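Local coordinates for nisin leader peptide-processing serine protease NisP (Lactococcus lactis subsp. lactis, PDB 4MZD), which probably acts as a subtilisin-like serine endopeptidase that removes the leader peptide from the precursor of the lantibiotic nisin, at residues 232-235 with 236-240. Sequence-based numbering, arbitrary orientation.
Sequences INYA and TAKGS
Thr-236 meets Ile-232 one turn back in the helix. Its N donates to Ile-232 O at 2.9 Å. With OG1 set beside its own backbone N (chi1 -62°), the hydroxyl lies 3.0 Å from the same Ile-232 O. Ala-237 N continues the helical pattern with a bond to Asn-233 O, and its CB packs against the carbonyl oxygens of Asn-233 and Tyr-234.

Lys-238 N donates to Tyr-234 O at 3.0 Å and makes a weak, bent bond to Ala-235 O. Its side chain runs alongside that of Tyr-234. CG sits over one face of the ring, 4.0 Å from the centroid and offset toward the rim, in a CH-pi contact. The bend about CB-CG (chi2 -77°) brings CD to 3.7 Å from Tyr-234 OH, and the next, about CG-CD, sets CE alongside the same hydroxyl. That hydroxyl is hydrogen-bonded to Asp-195, the last residue of helix 183-195, and Lys-238 NZ forms a long, weak ion pair with the same carboxylate.

Gly-239 turns the chain with a positive phi of 96°, and its N bonds to Thr-236 O. Ser-240 N then reaches back to Ala-235 O at 2.9 Å, approaching from above the carbonyl plane. Ser-240 OG bonds to Asn-198 O. The two backbone bonds, with Gly-239 at C', make a Schellman motif that closes helix 222-238 just before strand 241-245 of the subtilisin-like central sheet.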
loop_
_atom_site.group_PDB
_atom_site.type_symbol
_atom_site.label_atom_id
_atom_site.label_comp_id
_atom_site.label_asym_id
_atom_site.label_seq_id
_atom_site.Cartn_x
_atom_site.Cartn_y
_atom_site.Cartn_z
ATOM N N ILE A 232 -11.792 7.933 7.011
ATOM C CA ILE A 232 -11.864 6.496 7.235
ATOM C C ILE A 232 -13.213 6.076 7.813
ATOM O O ILE A 232 -13.768 5.044 7.425
ATOM C CB ILE A 232 -10.704 6.031 8.125
ATOM C CG1 ILE A 232 -9.399 6.122 7.339
ATOM C CG2 ILE A 232 -10.933 4.613 8.632
ATOM C CD1 ILE A 232 -8.181 6.115 8.200
ATOM N N ASN A 233 -13.748 6.876 8.730
ATOM C CA ASN A 233 -15.077 6.617 9.264
ATOM C C ASN A 233 -16.125 6.686 8.169
ATOM O O ASN A 233 -17.062 5.899 8.149
ATOM C CB ASN A 233 -15.417 7.600 10.383
ATOM C CG ASN A 233 -14.727 7.255 11.685
ATOM O OD1 ASN A 233 -14.312 6.116 11.898
ATOM N ND2 ASN A 233 -14.608 8.235 12.570
ATOM N N TYR A 234 -15.954 7.629 7.254
ATOM C CA TYR A 234 -16.873 7.753 6.136
ATOM C C TYR A 234 -16.793 6.531 5.228
ATOM O O TYR A 234 -17.812 5.972 4.827
ATOM C CB TYR A 234 -16.582 9.020 5.346
ATOM C CG TYR A 234 -17.527 9.209 4.194
ATOM C CD1 TYR A 234 -18.834 9.624 4.415
ATOM C CD2 TYR A 234 -17.123 8.957 2.886
ATOM C CE1 TYR A 234 -19.711 9.788 3.374
ATOM C CE2 TYR A 234 -18.000 9.128 1.829
ATOM C CZ TYR A 234 -19.298 9.546 2.084
ATOM O OH TYR A 234 -20.204 9.724 1.065
ATOM N N ALA A 235 -15.576 6.111 4.905
ATOM C CA ALA A 235 -15.395 4.931 4.067
ATOM C C ALA A 235 -16.064 3.725 4.715
ATOM O O ALA A 235 -16.757 2.958 4.054
ATOM C CB ALA A 235 -13.910 4.673 3.835
ATOM N N THR A 236 -15.865 3.564 6.017
ATOM C CA THR A 236 -16.516 2.493 6.752
ATOM C C THR A 236 -18.040 2.583 6.660
ATOM O O THR A 236 -18.711 1.577 6.417
ATOM C CB THR A 236 -16.085 2.515 8.218
ATOM O OG1 THR A 236 -14.671 2.301 8.280
ATOM C CG2 THR A 236 -16.792 1.433 9.007
ATOM N N ALA A 237 -18.585 3.784 6.846
ATOM C CA ALA A 237 -20.032 3.991 6.764
ATOM C C ALA A 237 -20.571 3.580 5.395
ATOM O O ALA A 237 -21.705 3.122 5.280
ATOM C CB ALA A 237 -20.377 5.445 7.057
ATOM N N LYS A 238 -19.753 3.746 4.360
ATOM C CA LYS A 238 -20.137 3.400 2.994
ATOM C C LYS A 238 -19.938 1.918 2.689
ATOM O O LYS A 238 -20.366 1.434 1.644
ATOM C CB LYS A 238 -19.342 4.237 1.987
ATOM C CG LYS A 238 -19.615 5.734 2.054
ATOM C CD LYS A 238 -20.931 6.103 1.387
ATOM C CE LYS A 238 -20.857 5.924 -0.119
ATOM N NZ LYS A 238 -22.085 6.419 -0.808
ATOM N N GLY A 239 -19.282 1.206 3.596
ATOM C CA GLY A 239 -19.058 -0.218 3.436
ATOM C C GLY A 239 -17.711 -0.600 2.852
ATOM O O GLY A 239 -17.523 -1.750 2.457
ATOM N N SER A 240 -16.776 0.350 2.808
ATOM C CA SER A 240 -15.436 0.102 2.281
ATOM C C SER A 240 -14.445 -0.197 3.395
ATOM O O SER A 240 -14.615 0.255 4.528
ATOM C CB SER A 240 -14.939 1.313 1.488
ATOM O OG SER A 240 -15.750 1.559 0.361
#